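Local coordinates for putative cytoplasmic protein (PDB 2GK3) that is of unknown function, assembles into a hexamer and probably adopts a fold related to class I glutamine amidotransferases, at residues E[67-75]-E[104-114]; E[130-140]-E[148-158]. All coordinates share one frame; numbering follows the deposited sequence.

The two contacts follow one another along the chain, their centres about 22 Å apart and their nearest atoms about 4 Å apart without touching. Interaction 1 packs the short helix 72-75 and the loop before it on helix 107-116, toward the outside of the subunit; interaction 2, its centre about 12 Å from the centre of the chain, ties the loop after strand 120-124 to segment 148-158, which includes the short strand 150-151. Helix 88-92 is a shared neighbour: its Phe91 touches Ile111 of the first and Tyr139 of the second. Both contacts also reach a second subunit: Asn106 bonds to its Glu163, and Asn138 packs on its Arg158, which links both to the hexameric assembly.

Interaction 1: residues E[67-75]-E[104-114]; sequences AFPESIDEL and KPNALESIKEY
The ammonium group of Lys104 is held by two carboxylates: NZ donates to Glu70 OE2 at 2.9 Å across the contact, and Glu96 of the same chain forms a second salt bridge. Glu70 meets the lysine with its anti lone pair, on the side away from the other oxygen. Its extended chain crosses Lys104 at about a right angle, and a bend in the lysine at chi2 (92°) helps bring the amine round to it. The Pro105 ring lies beside the same acid, with its CD 3.7 Å from Glu70 CD, an apolar side wall to the bridge.

Further along, Phe68 carries CG anti to the backbone N (chi1 -171°), which sends the ring toward the helix. Its CE2 comes within 3.6 Å of Ala107 CB, where a small methyl lets the ring approach closely, and its CZ lies 4.1 Å from Ile111 CD1. CD of the following Pro69 sits over one face of the ring, offset toward its rim. A water in the ring plane at its edge joins the segments: it donates to Pro69 O at 2.8 Å and is hydrogen-bonded to Ser110 OG at 2.7 Å.

From helix 72-75, Leu75 CD1 rests 3.7 Å from Ser110 CB, and Ile72 CD1 packs 3.8 Å from Tyr114 CB. Leu75 and Tyr114 both continue onto Ile81 of strand 80-84, while Tyr114 OH bonds to Gly120 O. Asn106 caps the start of helix 107-116: its OD1 accepts in the carbonyl plane from Leu108 N and from above it from Glu109 N.

The contact thus joins a largely buried apolar seam to a salt bridge at one end, where paired charges probably offset one another, while a water meets the hydrogen-bonding need of Pro69 O.

Interaction 2: residues E[130-140]-E[148-158]; sequences FMGIEAKANYK and LPVIMLDGDDR
An Asx turn, in which Asp156 OD1 accepts from Arg158 N, presents the Asp156 carboxylate to the loop 130-140, where Glu134 N donates to OD2 at 2.8 Å from above the carboxylate plane. Arg158 grips the same group side-on through NE and NH2, so OD2 has three donors. Ile133 CG1 lies over one face of the guanidinium, offset toward its rim and 3.7 Å from Arg158 NE; the flat face accepts an aliphatic branch.

The next acid takes two successive backbone N-H groups. Asp157 OD2 accepts from Met131 N at 2.9 Å, and OD1 from Gly132 N at 2.7 Å, both arriving well above the carboxylate plane. The first torsion of Asp157 (chi1 65°) sets the carboxylate between its own backbone N and carbonyl carbon, facing these two donors, and glycine suits the positive phi of 72° at Gly132. Asn190 adds a further bond to OD1.

Met152, a selenomethionine here, brings SE to the edge of the Phe130 ring, 5.5 Å from its centroid, a Met-aromatic contact. The extended chain of Lys140 carries NZ across to segment 148-158, where it donates to Met152 O at 2.9 Å and forms a salt bridge with Asp154 OD1, also at 2.9 Å.

Glu134 bridges to Lys136 of a neighbouring subunit, and Arg158 bonds to Asn89 of that same subunit. Within the chain, Phe130 packs on Cys222 of strand 218-223, Tyr139 rests on helix 88-92, and strand 150-151 pairs antiparallel with strand 185-194.

Interaction 1: residues E[67-75]-E[104-114]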
loop_
_atom_site.group_PDB
_atom_site.type_symbol
_atom_site.label_atom_id
_atom_site.label_comp_id
_atom_site.label_asym_id
_atom_site.label_seq_id
_atom_site.Cartn_x
_atom_site.Cartn_y
_atom_site.Cartn_z
ATOM N N ALA E 67 -5.943 -14.437 -19.508
ATOM C CA ALA E 67 -6.301 -14.975 -20.823
ATOM C C ALA E 67 -5.141 -15.200 -21.771
ATOM O O ALA E 67 -5.317 -15.102 -22.993
ATOM C CB ALA E 67 -7.325 -14.048 -21.501
ATOM N N PHE E 68 -3.960 -15.501 -21.237
ATOM C CA PHE E 68 -2.861 -15.890 -22.118
ATOM C C PHE E 68 -3.216 -17.202 -22.839
ATOM O O PHE E 68 -3.715 -18.127 -22.202
ATOM C CB PHE E 68 -1.519 -16.014 -21.371
ATOM C CG PHE E 68 -0.366 -16.195 -22.295
ATOM C CD1 PHE E 68 0.214 -15.099 -22.909
ATOM C CD2 PHE E 68 0.063 -17.462 -22.645
ATOM C CE1 PHE E 68 1.258 -15.269 -23.826
ATOM C CE2 PHE E 68 1.089 -17.644 -23.555
ATOM C CZ PHE E 68 1.697 -16.553 -24.143
ATOM N N PRO E 69 -2.987 -17.271 -24.169
ATOM C CA PRO E 69 -3.311 -18.474 -24.966
ATOM C C PRO E 69 -2.656 -19.760 -24.451
ATOM O O PRO E 69 -1.430 -19.817 -24.291
ATOM C CB PRO E 69 -2.768 -18.133 -26.369
ATOM C CG PRO E 69 -2.717 -16.670 -26.410
ATOM C CD PRO E 69 -2.447 -16.192 -25.017
ATOM N N GLU E 70 -3.480 -20.774 -24.183
ATOM C CA GLU E 70 -3.000 -22.113 -23.826
ATOM C C GLU E 70 -2.464 -22.931 -25.021
ATOM O O GLU E 70 -1.636 -23.827 -24.844
ATOM C CB GLU E 70 -4.100 -22.904 -23.108
ATOM C CG GLU E 70 -4.454 -22.360 -21.739
ATOM C CD GLU E 70 -5.269 -23.330 -20.904
ATOM O OE1 GLU E 70 -5.429 -24.493 -21.315
ATOM O OE2 GLU E 70 -5.741 -22.932 -19.821
ATOM N N SER E 71 -2.940 -22.622 -26.223
ATOM C CA SER E 71 -2.613 -23.405 -27.409
ATOM C C SER E 71 -1.419 -22.825 -28.153
ATOM O O SER E 71 -1.361 -21.628 -28.416
ATOM C CB SER E 71 -3.833 -23.499 -28.345
ATOM O OG SER E 71 -3.453 -23.677 -29.710
ATOM N N ILE E 72 -0.476 -23.690 -28.511
ATOM C CA ILE E 72 0.649 -23.276 -29.344
ATOM C C ILE E 72 0.181 -22.903 -30.756
ATOM O O ILE E 72 0.746 -22.002 -31.375
ATOM C CB ILE E 72 1.831 -24.320 -29.328
ATOM C CG1 ILE E 72 3.079 -23.754 -30.019
ATOM C CG2 ILE E 72 1.430 -25.684 -29.920
ATOM C CD1 ILE E 72 3.834 -22.778 -29.181
ATOM N N ASP E 73 -0.871 -23.576 -31.239
ATOM C CA ASP E 73 -1.445 -23.315 -32.584
ATOM C C ASP E 73 -1.915 -21.870 -32.678
ATOM O O ASP E 73 -1.865 -21.256 -33.747
ATOM C CB ASP E 73 -2.647 -24.230 -32.902
ATOM C CG ASP E 73 -2.349 -25.719 -32.721
ATOM O OD1 ASP E 73 -1.217 -26.075 -32.337
ATOM O OD2 ASP E 73 -3.269 -26.539 -32.970
ATOM N N GLU E 74 -2.371 -21.359 -31.536
ATOM C CA GLU E 74 -2.889 -20.013 -31.395
ATOM C C GLU E 74 -1.758 -18.976 -31.441
ATOM O O GLU E 74 -1.939 -17.869 -31.974
ATOM C CB GLU E 74 -3.682 -19.931 -30.083
ATOM C CG GLU E 74 -4.585 -18.711 -29.931
ATOM C CD GLU E 74 -5.544 -18.826 -28.726
ATOM O OE1 GLU E 74 -5.839 -19.975 -28.267
ATOM O OE2 GLU E 74 -5.993 -17.752 -28.238
ATOM N N LEU E 75 -0.600 -19.337 -30.879
ATOM C CA LEU E 75 0.605 -18.510 -30.978
ATOM C C LEU E 75 1.202 -18.566 -32.381
ATOM O O LEU E 75 1.766 -17.583 -32.860
ATOM C CB LEU E 75 1.657 -18.924 -29.942
ATOM C CG LEU E 75 1.333 -18.649 -28.478
ATOM C CD1 LEU E 75 2.492 -19.103 -27.616
ATOM C CD2 LEU E 75 1.036 -17.175 -28.242
ATOM N N LYS E 104 -1.718 -25.755 -15.506
ATOM C CA LYS E 104 -1.926 -24.812 -16.573
ATOM C C LYS E 104 -0.670 -24.900 -17.446
ATOM O O LYS E 104 0.418 -25.131 -16.924
ATOM C CB LYS E 104 -2.077 -23.428 -15.905
ATOM C CG LYS E 104 -2.364 -22.238 -16.779
ATOM C CD LYS E 104 -3.868 -21.960 -16.923
ATOM C CE LYS E 104 -4.039 -20.637 -17.651
ATOM N NZ LYS E 104 -5.318 -20.480 -18.405
ATOM N N PRO E 105 -0.804 -24.734 -18.773
ATOM C CA PRO E 105 0.422 -24.803 -19.572
ATOM C C PRO E 105 1.343 -23.609 -19.297
ATOM O O PRO E 105 0.868 -22.515 -19.001
ATOM C CB PRO E 105 -0.086 -24.785 -21.025
ATOM C CG PRO E 105 -1.566 -24.997 -20.930
ATOM C CD PRO E 105 -1.979 -24.439 -19.608
ATOM N N ASN E 106 2.652 -23.843 -19.380
ATOM C CA ASN E 106 3.669 -22.844 -19.057
ATOM C C ASN E 106 3.857 -21.851 -20.206
ATOM O O ASN E 106 4.306 -22.221 -21.292
ATOM C CB ASN E 106 4.973 -23.564 -18.711
ATOM C CG ASN E 106 6.048 -22.634 -18.179
ATOM O OD1 ASN E 106 6.284 -21.555 -18.724
ATOM N ND2 ASN E 106 6.726 -23.066 -17.129
ATOM N N ALA E 107 3.506 -20.584 -19.967
ATOM C CA ALA E 107 3.449 -19.573 -21.051
ATOM C C ALA E 107 4.815 -19.352 -21.674
ATOM O O ALA E 107 4.946 -19.069 -22.869
ATOM C CB ALA E 107 2.872 -18.269 -20.547
ATOM N N LEU E 108 5.847 -19.489 -20.850
ATOM C CA LEU E 108 7.212 -19.251 -21.326
ATOM C C LEU E 108 7.713 -20.464 -22.129
ATOM O O LEU E 108 8.461 -20.289 -23.112
ATOM C CB LEU E 108 8.135 -18.880 -20.164
ATOM C CG LEU E 108 7.888 -17.550 -19.415
ATOM C CD1 LEU E 108 8.989 -17.346 -18.370
ATOM C CD2 LEU E 108 7.860 -16.341 -20.369
ATOM N N GLU E 109 7.292 -21.673 -21.730
ATOM C CA GLU E 109 7.502 -22.860 -22.581
ATOM C C GLU E 109 6.817 -22.682 -23.945
ATOM O O GLU E 109 7.434 -22.915 -24.976
ATOM C CB GLU E 109 7.074 -24.165 -21.913
ATOM C CG GLU E 109 7.853 -24.515 -20.642
ATOM C CD GLU E 109 9.275 -25.067 -20.872
ATOM O OE1 GLU E 109 9.720 -25.232 -22.019
ATOM O OE2 GLU E 109 9.969 -25.348 -19.874
ATOM N N SER E 110 5.573 -22.192 -23.938
ATOM C CA SER E 110 4.798 -21.978 -25.176
ATOM C C SER E 110 5.546 -21.044 -26.098
ATOM O O SER E 110 5.742 -21.351 -27.281
ATOM C CB SER E 110 3.414 -21.395 -24.870
ATOM O OG SER E 110 2.648 -22.305 -24.100
ATOM N N ILE E 111 5.981 -19.914 -25.537
ATOM C CA ILE E 111 6.760 -18.922 -26.289
ATOM C C ILE E 111 8.048 -19.533 -26.832
ATOM O O ILE E 111 8.399 -19.305 -27.990
ATOM C CB ILE E 111 7.016 -17.626 -25.470
ATOM C CG1 ILE E 111 5.686 -16.886 -25.266
ATOM C CG2 ILE E 111 8.047 -16.734 -26.170
ATOM C CD1 ILE E 111 5.709 -15.776 -24.204
ATOM N N LYS E 112 8.723 -20.332 -26.006
ATOM C CA LYS E 112 9.929 -21.045 -26.424
ATOM C C LYS E 112 9.674 -21.964 -27.639
ATOM O O LYS E 112 10.392 -21.883 -28.641
ATOM C CB LYS E 112 10.509 -21.855 -25.248
ATOM C CG LYS E 112 11.738 -22.693 -25.606
ATOM C CD LYS E 112 12.545 -23.074 -24.382
ATOM C CE LYS E 112 12.036 -24.351 -23.806
ATOM N NZ LYS E 112 12.753 -24.745 -22.583
ATOM N N GLU E 113 8.662 -22.828 -27.540
ATOM C CA GLU E 113 8.273 -23.711 -28.652
ATOM C C GLU E 113 7.862 -22.961 -29.930
ATOM O O GLU E 113 8.198 -23.371 -31.046
ATOM C CB GLU E 113 7.169 -24.678 -28.209
ATOM C CG GLU E 113 7.619 -25.600 -27.058
ATOM C CD GLU E 113 8.901 -26.425 -27.380
ATOM O OE1 GLU E 113 9.915 -26.302 -26.637
ATOM O OE2 GLU E 113 8.891 -27.190 -28.375
ATOM N N TYR E 114 7.158 -21.850 -29.753
ATOM C CA TYR E 114 6.794 -20.984 -30.847
ATOM C C TYR E 114 8.067 -20.482 -31.559
ATOM O O TYR E 114 8.134 -20.482 -32.798
ATOM C CB TYR E 114 5.910 -19.848 -30.317
ATOM C CG TYR E 114 5.936 -18.581 -31.140
ATOM C CD1 TYR E 114 4.980 -18.345 -32.132
ATOM C CD2 TYR E 114 6.926 -17.610 -30.925
ATOM C CE1 TYR E 114 5.014 -17.165 -32.896
ATOM C CE2 TYR E 114 6.975 -16.437 -31.682
ATOM C CZ TYR E 114 6.020 -16.219 -32.657
ATOM O OH TYR E 114 6.079 -15.066 -33.398
HETATM O O HOH W 1 0.647 -21.013 -22.891
#

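Interaction 2: residues E[130-140]-E[148-158]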
loop_
_atom_site.group_PDB
_atom_site.type_symbol
_atom_site.label_atom_id
_atom_site.label_comp_id
_atom_site.label_asym_id
_atom_site.label_seq_id
_atom_site.Cartn_x
_atom_site.Cartn_y
_atom_site.Cartn_z
ATOM N N PHE E 130 14.151 -8.007 -18.930
ATOM C CA PHE E 130 15.441 -8.628 -18.618
ATOM C C PHE E 130 15.523 -8.946 -17.127
ATOM O O PHE E 130 14.732 -9.774 -16.627
ATOM C CB PHE E 130 16.603 -7.781 -19.168
ATOM C CG PHE E 130 16.550 -7.625 -20.672
ATOM C CD1 PHE E 130 16.767 -8.724 -21.502
ATOM C CD2 PHE E 130 16.214 -6.393 -21.254
ATOM C CE1 PHE E 130 16.671 -8.595 -22.914
ATOM C CE2 PHE E 130 16.111 -6.251 -22.648
ATOM C CZ PHE E 130 16.334 -7.342 -23.480
HETATM N N MSE E 131 16.443 -8.320 -16.395
HETATM C CA MSE E 131 16.356 -8.433 -14.931
HETATM C C MSE E 131 15.568 -7.262 -14.378
HETATM O O MSE E 131 14.673 -7.448 -13.569
HETATM C CB MSE E 131 17.741 -8.565 -14.258
HETATM C CG MSE E 131 18.409 -9.883 -14.536
HETATM SE SE MSE E 131 17.363 -11.399 -13.759
HETATM C CE MSE E 131 18.653 -11.867 -12.326
ATOM N N GLY E 132 15.909 -6.059 -14.828
ATOM C CA GLY E 132 15.183 -4.849 -14.483
ATOM C C GLY E 132 15.349 -4.352 -13.064
ATOM O O GLY E 132 16.270 -4.756 -12.337
ATOM N N ILE E 133 14.445 -3.463 -12.668
ATOM C CA ILE E 133 14.522 -2.831 -11.348
ATOM C C ILE E 133 14.384 -3.854 -10.221
ATOM O O ILE E 133 13.447 -4.673 -10.208
ATOM C CB ILE E 133 13.523 -1.624 -11.158
ATOM C CG1 ILE E 133 13.927 -0.832 -9.890
ATOM C CG2 ILE E 133 12.050 -2.109 -11.168
ATOM C CD1 ILE E 133 13.326 0.525 -9.742
ATOM N N GLU E 134 15.341 -3.800 -9.294
ATOM C CA GLU E 134 15.482 -4.797 -8.234
ATOM C C GLU E 134 15.498 -6.260 -8.733
ATOM O O GLU E 134 15.241 -7.176 -7.961
ATOM C CB GLU E 134 14.408 -4.599 -7.161
ATOM C CG GLU E 134 14.440 -3.241 -6.426
ATOM C CD GLU E 134 13.374 -3.148 -5.330
ATOM O OE1 GLU E 134 12.900 -2.012 -5.041
ATOM O OE2 GLU E 134 12.993 -4.221 -4.761
ATOM N N ALA E 135 15.807 -6.472 -10.010
ATOM C CA ALA E 135 15.843 -7.826 -10.629
ATOM C C ALA E 135 14.467 -8.532 -10.645
ATOM O O ALA E 135 14.387 -9.760 -10.682
ATOM C CB ALA E 135 16.931 -8.718 -9.968
ATOM N N LYS E 136 13.396 -7.746 -10.631
ATOM C CA LYS E 136 12.036 -8.270 -10.547
ATOM C C LYS E 136 11.557 -8.988 -11.810
ATOM O O LYS E 136 10.738 -9.930 -11.713
ATOM C CB LYS E 136 11.052 -7.132 -10.231
ATOM C CG LYS E 136 11.053 -6.682 -8.766
ATOM C CD LYS E 136 10.177 -5.460 -8.587
ATOM C CE LYS E 136 10.237 -4.931 -7.161
ATOM N NZ LYS E 136 9.380 -5.741 -6.265
ATOM N N ALA E 137 12.011 -8.511 -12.974
ATOM C CA ALA E 137 11.629 -9.110 -14.260
ATOM C C ALA E 137 12.128 -10.537 -14.288
ATOM O O ALA E 137 11.447 -11.422 -14.820
ATOM C CB ALA E 137 12.180 -8.325 -15.432
ATOM N N ASN E 138 13.319 -10.739 -13.690
ATOM C CA ASN E 138 13.830 -12.055 -13.328
ATOM C C ASN E 138 13.986 -13.081 -14.470
ATOM O O ASN E 138 14.007 -14.283 -14.213
ATOM C CB ASN E 138 12.939 -12.654 -12.230
ATOM C CG ASN E 138 13.579 -13.852 -11.553
ATOM O OD1 ASN E 138 14.754 -13.806 -11.164
ATOM N ND2 ASN E 138 12.821 -14.924 -11.411
ATOM N N TYR E 139 14.123 -12.614 -15.705
ATOM C CA TYR E 139 14.100 -13.496 -16.861
ATOM C C TYR E 139 15.245 -14.509 -16.930
ATOM O O TYR E 139 15.101 -15.563 -17.569
ATOM C CB TYR E 139 14.005 -12.682 -18.153
ATOM C CG TYR E 139 12.579 -12.290 -18.485
ATOM C CD1 TYR E 139 12.092 -10.998 -18.216
ATOM C CD2 TYR E 139 11.708 -13.216 -19.061
ATOM C CE1 TYR E 139 10.771 -10.641 -18.541
ATOM C CE2 TYR E 139 10.395 -12.884 -19.349
ATOM C CZ TYR E 139 9.928 -11.604 -19.097
ATOM O OH TYR E 139 8.601 -11.324 -19.413
ATOM N N LYS E 140 16.359 -14.209 -16.253
ATOM C CA LYS E 140 17.565 -15.053 -16.299
ATOM C C LYS E 140 17.338 -16.405 -15.626
ATOM O O LYS E 140 17.958 -17.401 -15.986
ATOM C CB LYS E 140 18.736 -14.341 -15.642
ATOM C CG LYS E 140 19.992 -15.170 -15.671
ATOM C CD LYS E 140 21.209 -14.420 -15.185
ATOM C CE LYS E 140 22.463 -15.107 -15.739
ATOM N NZ LYS E 140 23.693 -14.419 -15.314
ATOM N N LEU E 148 17.062 -16.126 -25.572
ATOM C CA LEU E 148 17.477 -14.744 -25.905
ATOM C C LEU E 148 18.922 -14.690 -26.388
ATOM O O LEU E 148 19.739 -15.509 -25.969
ATOM C CB LEU E 148 17.243 -13.783 -24.719
ATOM C CG LEU E 148 15.822 -13.800 -24.121
ATOM C CD1 LEU E 148 15.784 -12.962 -22.859
ATOM C CD2 LEU E 148 14.703 -13.370 -25.123
ATOM N N PRO E 149 19.243 -13.743 -27.297
ATOM C CA PRO E 149 20.610 -13.683 -27.814
ATOM C C PRO E 149 21.581 -12.893 -26.914
ATOM O O PRO E 149 22.664 -12.491 -27.360
ATOM C CB PRO E 149 20.422 -12.990 -29.160
ATOM C CG PRO E 149 19.307 -12.064 -28.931
ATOM C CD PRO E 149 18.387 -12.726 -27.933
ATOM N N VAL E 150 21.179 -12.657 -25.668
ATOM C CA VAL E 150 22.034 -11.990 -24.677
ATOM C C VAL E 150 22.088 -12.804 -23.382
ATOM O O VAL E 150 21.207 -13.632 -23.108
ATOM C CB VAL E 150 21.579 -10.520 -24.378
ATOM C CG1 VAL E 150 21.631 -9.663 -25.634
ATOM C CG2 VAL E 150 20.178 -10.462 -23.713
ATOM N N ILE E 151 23.122 -12.571 -22.581
ATOM C CA ILE E 151 23.216 -13.185 -21.245
ATOM C C ILE E 151 23.006 -12.043 -20.272
ATOM O O ILE E 151 23.605 -10.986 -20.425
ATOM C CB ILE E 151 24.583 -13.890 -21.045
ATOM C CG1 ILE E 151 24.651 -15.153 -21.913
ATOM C CG2 ILE E 151 24.822 -14.253 -19.570
ATOM C CD1 ILE E 151 26.074 -15.566 -22.256
HETATM N N MSE E 152 22.119 -12.233 -19.308
HETATM C CA MSE E 152 21.749 -11.176 -18.383
HETATM C C MSE E 152 22.687 -11.083 -17.175
HETATM O O MSE E 152 23.512 -11.973 -16.951
HETATM C CB MSE E 152 20.312 -11.395 -17.908
HETATM C CG MSE E 152 19.251 -10.647 -18.746
HETATM SE SE MSE E 152 17.592 -11.596 -18.686
HETATM C CE MSE E 152 17.188 -11.355 -16.886
ATOM N N LEU E 153 22.543 -10.020 -16.390
ATOM C CA LEU E 153 23.268 -9.903 -15.108
ATOM C C LEU E 153 22.574 -10.725 -14.012
ATOM O O LEU E 153 21.480 -11.239 -14.222
ATOM C CB LEU E 153 23.416 -8.429 -14.683
ATOM C CG LEU E 153 24.004 -7.428 -15.693
ATOM C CD1 LEU E 153 24.189 -6.042 -15.051
ATOM C CD2 LEU E 153 25.326 -7.903 -16.300
ATOM N N ASP E 154 23.227 -10.868 -12.864
ATOM C CA ASP E 154 22.672 -11.613 -11.723
ATOM C C ASP E 154 21.809 -10.784 -10.765
ATOM O O ASP E 154 21.145 -11.333 -9.900
ATOM C CB ASP E 154 23.795 -12.302 -10.940
ATOM C CG ASP E 154 24.519 -13.343 -11.770
ATOM O OD1 ASP E 154 23.832 -14.135 -12.476
ATOM O OD2 ASP E 154 25.775 -13.366 -11.728
ATOM N N GLY E 155 21.806 -9.474 -10.918
ATOM C CA GLY E 155 20.906 -8.623 -10.151
ATOM C C GLY E 155 20.289 -7.554 -11.038
ATOM O O GLY E 155 20.156 -7.724 -12.263
ATOM N N ASP E 156 19.903 -6.455 -10.398
ATOM C CA ASP E 156 19.384 -5.273 -11.072
ATOM C C ASP E 156 20.384 -4.857 -12.141
ATOM O O ASP E 156 21.585 -4.694 -11.861
ATOM C CB ASP E 156 19.183 -4.153 -10.036
ATOM C CG ASP E 156 18.470 -2.939 -10.604
ATOM O OD1 ASP E 156 18.715 -2.576 -11.781
ATOM O OD2 ASP E 156 17.677 -2.336 -9.837
ATOM N N ASP E 157 19.869 -4.684 -13.361
ATOM C CA ASP E 157 20.694 -4.554 -14.560
ATOM C C ASP E 157 20.517 -3.206 -15.266
ATOM O O ASP E 157 20.971 -3.028 -16.399
ATOM C CB ASP E 157 20.432 -5.736 -15.521
ATOM C CG ASP E 157 19.015 -5.752 -16.072
ATOM O OD1 ASP E 157 18.202 -4.867 -15.695
ATOM O OD2 ASP E 157 18.711 -6.638 -16.906
ATOM N N ARG E 158 19.835 -2.281 -14.592
ATOM C CA ARG E 158 19.612 -0.940 -15.094
ATOM C C ARG E 158 20.925 -0.160 -15.113
ATOM O O ARG E 158 21.730 -0.229 -14.172
ATOM C CB ARG E 158 18.662 -0.151 -14.174
ATOM C CG ARG E 158 17.207 -0.541 -14.191
ATOM C CD ARG E 158 16.436 0.214 -13.085
ATOM N NE ARG E 158 17.000 -0.006 -11.744
ATOM C CZ ARG E 158 17.308 0.942 -10.854
ATOM N NH1 ARG E 158 17.082 2.228 -11.100
ATOM N NH2 ARG E 158 17.794 0.592 -9.677
#